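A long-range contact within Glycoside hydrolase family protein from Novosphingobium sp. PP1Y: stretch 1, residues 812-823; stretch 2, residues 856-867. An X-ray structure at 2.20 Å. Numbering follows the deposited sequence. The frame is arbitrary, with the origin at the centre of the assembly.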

ATOM      1  N   LEU A 812      -1.065 -27.374 -15.424  1.00 30.88           N
ATOM      2  CA  LEU A 812      -0.057 -27.600 -14.395  1.00 30.86           C
ATOM      3  C   LEU A 812      -0.385 -28.844 -13.578  1.00 31.81           C
ATOM      4  O   LEU A 812       0.500 -29.662 -13.308  1.00 33.94           O
ATOM      5  CB  LEU A 812       0.061 -26.375 -13.493  1.00 30.15           C
ATOM      6  CG  LEU A 812       0.599 -25.101 -14.151  1.00 33.30           C
ATOM      7  CD1 LEU A 812       0.392 -23.908 -13.232  1.00 27.13           C
ATOM      8  CD2 LEU A 812       2.076 -25.263 -14.484  1.00 32.84           C
ATOM      9  N   VAL A 813      -1.651 -28.993 -13.174  1.00 28.44           N
ATOM     10  CA  VAL A 813      -2.107 -30.213 -12.506  1.00 32.70           C
ATOM     11  C   VAL A 813      -1.750 -31.440 -13.337  1.00 34.84           C
ATOM     12  O   VAL A 813      -1.042 -32.341 -12.871  1.00 37.97           O
ATOM     13  CB  VAL A 813      -3.622 -30.146 -12.223  1.00 32.31           C
ATOM     14  CG1 VAL A 813      -4.118 -31.474 -11.685  1.00 29.39           C
ATOM     15  CG2 VAL A 813      -3.939 -29.041 -11.224  1.00 28.84           C
ATOM     16  N   VAL A 814      -2.219 -31.483 -14.594  1.00 31.60           N
ATOM     17  CA  VAL A 814      -1.951 -32.648 -15.445  1.00 32.35           C
ATOM     18  C   VAL A 814      -0.445 -32.862 -15.612  1.00 36.81           C
ATOM     19  O   VAL A 814       0.028 -33.999 -15.738  1.00 33.35           O
ATOM     20  CB  VAL A 814      -2.680 -32.500 -16.793  1.00 30.71           C
ATOM     21  CG1 VAL A 814      -2.229 -33.566 -17.798  1.00 26.78           C
ATOM     22  CG2 VAL A 814      -4.199 -32.642 -16.567  1.00 31.28           C
ATOM     23  N   GLY A 815       0.337 -31.775 -15.573  1.00 28.50           N
ATOM     24  CA  GLY A 815       1.785 -31.880 -15.659  1.00 30.21           C
ATOM     25  C   GLY A 815       2.470 -32.307 -14.365  1.00 37.52           C
ATOM     26  O   GLY A 815       3.696 -32.460 -14.363  1.00 35.67           O
ATOM     27  N   GLY A 816       1.719 -32.463 -13.276  1.00 27.63           N
ATOM     28  CA  GLY A 816       2.249 -33.043 -12.047  1.00 30.15           C
ATOM     29  C   GLY A 816       2.038 -32.241 -10.771  1.00 36.64           C
ATOM     30  O   GLY A 816       2.443 -32.685  -9.694  1.00 34.42           O
ATOM     31  N   ALA A 817       1.415 -31.066 -10.862  1.00 30.47           N
ATOM     32  CA  ALA A 817       1.296 -30.188  -9.707  1.00 29.88           C
ATOM     33  C   ALA A 817       0.059 -30.515  -8.876  1.00 29.12           C
ATOM     34  O   ALA A 817      -0.897 -31.137  -9.341  1.00 34.53           O
ATOM     35  CB  ALA A 817       1.247 -28.721 -10.136  1.00 27.25           C
ATOM     36  N   THR A 818       0.080 -30.043  -7.638  1.00 30.11           N
ATOM     37  CA  THR A 818      -1.032 -30.177  -6.707  1.00 33.54           C
ATOM     38  C   THR A 818      -1.751 -28.845  -6.554  1.00 35.46           C
ATOM     39  O   THR A 818      -1.108 -27.798  -6.405  1.00 34.07           O
ATOM     40  CB  THR A 818      -0.532 -30.663  -5.342  1.00 38.08           C
ATOM     41  OG1 THR A 818       0.252 -31.847  -5.530  1.00 40.07           O
ATOM     42  CG2 THR A 818      -1.692 -30.955  -4.405  1.00 40.17           C
ATOM     43  N   VAL A 819      -3.079 -28.889  -6.593  1.00 36.48           N
ATOM     44  CA  VAL A 819      -3.926 -27.729  -6.344  1.00 35.64           C
ATOM     45  C   VAL A 819      -4.815 -28.045  -5.154  1.00 35.81           C
ATOM     46  O   VAL A 819      -5.418 -29.122  -5.088  1.00 36.89           O
ATOM     47  CB  VAL A 819      -4.794 -27.353  -7.563  1.00 29.43           C
ATOM     48  CG1 VAL A 819      -5.912 -26.394  -7.149  1.00 26.60           C
ATOM     49  CG2 VAL A 819      -3.955 -26.753  -8.644  1.00 27.48           C
ATOM     50  N   VAL A 820      -4.869 -27.118  -4.202  1.00 30.36           N
ATOM     51  CA  VAL A 820      -5.759 -27.206  -3.052  1.00 34.85           C
ATOM     52  C   VAL A 820      -6.824 -26.135  -3.215  1.00 33.83           C
ATOM     53  O   VAL A 820      -6.508 -24.937  -3.247  1.00 32.36           O
ATOM     54  CB  VAL A 820      -4.996 -27.016  -1.736  1.00 34.33           C
ATOM     55  CG1 VAL A 820      -5.959 -27.089  -0.540  1.00 30.06           C
ATOM     56  CG2 VAL A 820      -3.883 -28.034  -1.643  1.00 30.70           C
ATOM     57  N   GLY A 821      -8.072 -26.558  -3.304  1.00 30.14           N
ATOM     58  CA  GLY A 821      -9.162 -25.615  -3.422  1.00 30.23           C
ATOM     59  C   GLY A 821     -10.397 -26.277  -3.973  1.00 32.58           C
ATOM     60  O   GLY A 821     -10.358 -27.365  -4.544  1.00 35.70           O
ATOM     61  N   LYS A 822     -11.514 -25.584  -3.816  1.00 41.95           N
ATOM     62  CA  LYS A 822     -12.779 -26.073  -4.326  1.00 42.55           C
ATOM     63  C   LYS A 822     -13.031 -25.524  -5.725  1.00 38.31           C
ATOM     64  O   LYS A 822     -12.475 -24.492  -6.135  1.00 35.89           O
ATOM     65  CB  LYS A 822     -13.917 -25.711  -3.371  1.00 50.62           C
ATOM     66  CG  LYS A 822     -13.878 -26.572  -2.106  1.00 57.52           C
ATOM     67  CD  LYS A 822     -14.892 -26.161  -1.051  1.00 66.24           C
ATOM     68  CE  LYS A 822     -14.793 -27.091   0.156  1.00 70.09           C
ATOM     69  NZ  LYS A 822     -15.590 -26.613   1.327  1.00 74.83           N
ATOM     70  N   ALA A 823     -13.855 -26.255  -6.468  1.00 36.79           N
ATOM     71  CA  ALA A 823     -14.098 -25.929  -7.862  1.00 36.76           C
ATOM     72  C   ALA A 823     -14.673 -24.520  -7.994  1.00 35.52           C
ATOM     73  O   ALA A 823     -15.572 -24.142  -7.233  1.00 42.02           O
ATOM     74  CB  ALA A 823     -15.057 -26.954  -8.478  1.00 35.47           C
ATOM     75  N   ARG A 856      -6.511 -37.809  -8.110  1.00 45.41           N
ATOM     76  CA  ARG A 856      -5.365 -37.842  -9.001  1.00 42.57           C
ATOM     77  C   ARG A 856      -5.841 -37.444 -10.391  1.00 39.86           C
ATOM     78  O   ARG A 856      -6.808 -38.005 -10.916  1.00 38.93           O
ATOM     79  CB  ARG A 856      -4.727 -39.233  -9.013  1.00 51.67           C
ATOM     80  CG  ARG A 856      -3.520 -39.378  -8.062  1.00 60.31           C
ATOM     81  CD  ARG A 856      -3.784 -38.692  -6.738  1.00 70.18           C
ATOM     82  NE  ARG A 856      -2.739 -38.952  -5.753  1.00 77.16           N
ATOM     83  CZ  ARG A 856      -2.973 -39.052  -4.449  1.00 79.93           C
ATOM     84  NH1 ARG A 856      -4.215 -38.916  -3.988  1.00 79.89           N
ATOM     85  NH2 ARG A 856      -1.976 -39.301  -3.609  1.00 80.00           N
ATOM     86  N   VAL A 857      -5.180 -36.449 -10.974  1.00 43.66           N
ATOM     87  CA  VAL A 857      -5.615 -35.801 -12.205  1.00 43.95           C
ATOM     88  C   VAL A 857      -4.374 -35.680 -13.072  1.00 36.50           C
ATOM     89  O   VAL A 857      -3.488 -34.861 -12.776  1.00 33.56           O
ATOM     90  CB  VAL A 857      -6.231 -34.414 -11.942  1.00 45.64           C
ATOM     91  CG1 VAL A 857      -6.783 -33.789 -13.236  1.00 35.53           C
ATOM     92  CG2 VAL A 857      -7.296 -34.493 -10.841  1.00 32.84           C
ATOM     93  N   GLY A 858      -4.304 -36.477 -14.136  1.00 38.02           N
ATOM     94  CA  GLY A 858      -3.055 -36.568 -14.860  1.00 36.77           C
ATOM     95  C   GLY A 858      -1.972 -37.038 -13.919  1.00 39.16           C
ATOM     96  O   GLY A 858      -2.183 -37.934 -13.096  1.00 31.40           O
ATOM     97  N   LYS A 859      -0.800 -36.424 -14.008  1.00 38.02           N
ATOM     98  CA  LYS A 859       0.250 -36.786 -13.070  1.00 36.80           C
ATOM     99  C   LYS A 859       0.166 -36.014 -11.756  1.00 37.52           C
ATOM    100  O   LYS A 859       1.009 -36.229 -10.885  1.00 38.45           O
ATOM    101  CB  LYS A 859       1.626 -36.580 -13.711  1.00 31.53           C
ATOM    102  CG  LYS A 859       1.741 -37.222 -15.093  1.00 35.74           C
ATOM    103  CD  LYS A 859       3.196 -37.480 -15.453  1.00 48.67           C
ATOM    104  CE  LYS A 859       3.547 -36.928 -16.825  1.00 53.56           C
ATOM    105  NZ  LYS A 859       4.110 -37.976 -17.719  1.00 46.24           N
ATOM    106  N   GLY A 860      -0.831 -35.143 -11.583  1.00 35.23           N
ATOM    107  CA  GLY A 860      -0.933 -34.291 -10.421  1.00 32.47           C
ATOM    108  C   GLY A 860      -2.109 -34.633  -9.528  1.00 31.96           C
ATOM    109  O   GLY A 860      -2.631 -35.757  -9.531  1.00 31.23           O
ATOM    110  N   ARG A 861      -2.557 -33.633  -8.769  1.00 33.07           N
ATOM    111  CA  ARG A 861      -3.502 -33.902  -7.697  1.00 36.70           C
ATOM    112  C   ARG A 861      -4.281 -32.644  -7.356  1.00 31.06           C
ATOM    113  O   ARG A 861      -3.717 -31.554  -7.301  1.00 31.33           O
ATOM    114  CB  ARG A 861      -2.752 -34.434  -6.472  1.00 41.79           C
ATOM    115  CG  ARG A 861      -3.598 -34.710  -5.257  1.00 40.43           C
ATOM    116  CD  ARG A 861      -2.706 -35.225  -4.146  1.00 37.27           C
ATOM    117  NE  ARG A 861      -3.461 -35.737  -3.010  1.00 39.31           N
ATOM    118  CZ  ARG A 861      -2.894 -36.175  -1.892  1.00 43.06           C
ATOM    119  NH1 ARG A 861      -1.572 -36.155  -1.778  1.00 38.14           N
ATOM    120  NH2 ARG A 861      -3.644 -36.614  -0.892  1.00 40.34           N
ATOM    121  N   VAL A 862      -5.575 -32.804  -7.122  1.00 30.72           N
ATOM    122  CA  VAL A 862      -6.467 -31.714  -6.752  1.00 34.75           C
ATOM    123  C   VAL A 862      -7.155 -32.124  -5.461  1.00 34.99           C
ATOM    124  O   VAL A 862      -7.918 -33.100  -5.442  1.00 33.47           O
ATOM    125  CB  VAL A 862      -7.507 -31.409  -7.840  1.00 31.86           C
ATOM    126  CG1 VAL A 862      -8.495 -30.339  -7.351  1.00 28.88           C
ATOM    127  CG2 VAL A 862      -6.830 -30.980  -9.134  1.00 27.85           C
ATOM    128  N   ILE A 863      -6.896 -31.382  -4.389  1.00 32.30           N
ATOM    129  CA  ILE A 863      -7.512 -31.613  -3.087  1.00 32.09           C
ATOM    130  C   ILE A 863      -8.600 -30.556  -2.902  1.00 35.29           C
ATOM    131  O   ILE A 863      -8.306 -29.365  -2.754  1.00 36.50           O
ATOM    132  CB  ILE A 863      -6.472 -31.564  -1.963  1.00 37.78           C
ATOM    133  CG1 ILE A 863      -5.336 -32.539  -2.269  1.00 39.27           C
ATOM    134  CG2 ILE A 863      -7.114 -31.887  -0.626  1.00 37.90           C
ATOM    135  CD1 ILE A 863      -4.240 -32.558  -1.208  1.00 30.10           C
ATOM    136  N   ALA A 864      -9.862 -30.985  -2.915  1.00 40.76           N
ATOM    137  CA  ALA A 864     -11.007 -30.075  -2.887  1.00 39.85           C
ATOM    138  C   ALA A 864     -11.280 -29.652  -1.446  1.00 34.13           C
ATOM    139  O   ALA A 864     -12.262 -30.032  -0.812  1.00 45.77           O
ATOM    140  CB  ALA A 864     -12.226 -30.727  -3.535  1.00 42.87           C
ATOM    141  N   SER A 865     -10.374 -28.830  -0.946  1.00 35.00           N
ATOM    142  CA  SER A 865     -10.385 -28.399   0.438  1.00 39.93           C
ATOM    143  C   SER A 865     -10.056 -26.918   0.492  1.00 40.28           C
ATOM    144  O   SER A 865      -9.449 -26.362  -0.430  1.00 39.57           O
ATOM    145  CB  SER A 865      -9.375 -29.207   1.271  1.00 37.78           C
ATOM    146  OG  SER A 865      -9.276 -28.735   2.588  1.00 49.27           O
ATOM    147  N   GLN A 866     -10.488 -26.278   1.579  1.00 37.86           N
ATOM    148  CA  GLN A 866     -10.087 -24.918   1.917  1.00 37.97           C
ATOM    149  C   GLN A 866      -9.347 -24.908   3.255  1.00 42.64           C
ATOM    150  O   GLN A 866      -9.331 -23.903   3.969  1.00 40.67           O
ATOM    151  CB  GLN A 866     -11.298 -23.983   1.944  1.00 39.36           C
ATOM    152  CG  GLN A 866     -12.163 -24.000   0.652  1.00 46.02           C
ATOM    153  CD  GLN A 866     -11.462 -23.400  -0.584  1.00 59.63           C
ATOM    154  OE1 GLN A 866     -11.857 -23.665  -1.726  1.00 66.72           O
ATOM    155  NE2 GLN A 866     -10.434 -22.591  -0.358  1.00 62.08           N
ATOM    156  N   ASP A 867      -8.727 -26.038   3.595  1.00 41.55           N
ATOM    157  CA  ASP A 867      -7.921 -26.225   4.800  1.00 40.42           C
ATOM    158  C   ASP A 867      -6.492 -26.509   4.340  1.00 38.00           C
ATOM    159  O   ASP A 867      -6.133 -27.657   4.075  1.00 37.75           O
ATOM    160  CB  ASP A 867      -8.493 -27.377   5.644  1.00 44.18           C
ATOM    161  CG  ASP A 867      -7.788 -27.534   6.981  1.00 45.64           C
ATOM    162  OD1 ASP A 867      -6.604 -27.152   7.081  1.00 54.27           O
ATOM    163  OD2 ASP A 867      -8.421 -28.035   7.930  1.00 51.95           O
TER

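The residues that touch are at least 41 apart in sequence, and the two stretches bury 817 Å² between them, both sides summed. Their core is a pair of parallel strands, 818-820 and 860-863. The strand axes approach to 4.7 Å and run within 6° of each other. T818 pairs with R861, V819 with V862 and V820 with I863.

Backbone hydrogen bonds set this register. R861 N donates to A817 O at 3.1 Å. V819 N then donates to R861 O at 2.8 Å, and I863 N to V819 O at 2.8 Å. G821 N donates to I863 O at 2.9 Å. The donor alternates between the stretches. V819 uses both its N and its O in this ladder, as a parallel strand requires, and so bonds to the residues before and after its partner V862.

CA-H...O contacts fill the gaps in the ladder. T818 CA lies 3.1 Å from R861 O, and V862 CA lies 3.3 Å from V819 O. The straightest is from A864 CA to G821 O, at 3.2 Å with an angle of 176° at the hydrogen. It extends the close backbone packing beyond the paired residues.

Before the strands, a helix end meets a tight turn. The helix that includes 812-814 closes in a Schellman motif: G816 has positive phi, and A817 N bonds back to L812 O at 3.0 Å. Residues V857 to G860 form a type II' turn, closed by G860 N to V857 O at 2.9 Å. K859 N, in the turn, donates to V814 O at 3.1 Å and so ties the turn to the helix end. V813 O is also 3.1 Å from G860 N, but the angle is too poor for a hydrogen bond.

Glycines fit this close junction. A CB on G858 would come 2.7 Å from V814 CA, a clash. One on G860 would clash with V813 O at 2.1 Å and with A817 O at 2.3 Å. G816 has backbone angles that would jam a CB against the preceding carbonyl oxygen. G821, past V820 at the other end of the ladder, likewise has backbone angles that would jam a CB against the preceding carbonyl oxygen.

The apolar contacts are mostly between valines. V813 CG1 packs 3.6 Å from V857 CB and 3.8 Å from V862 CG2, so one methyl reaches both residues. V819 and V862 share a sheet face, with V819 CB 4.4 Å from V862 CG2. On the other face, V820 CG2 lies 4.4 Å from I863 CB. T818 and R861 also point to that face, but the end of the R861 side chain leads away and bonds elsewhere in the structure.

A side-chain hydrogen bond adds a tie beyond the strands. The Q866 side chain bends back with chi1 and chi2 both m, and its OE1 accepts from K822 N at 2.9 Å. Q866 OE1 also lies 3.3 Å from K822 CB. Within its own stretch, S865 OG accepts from D867 N at 2.9 Å.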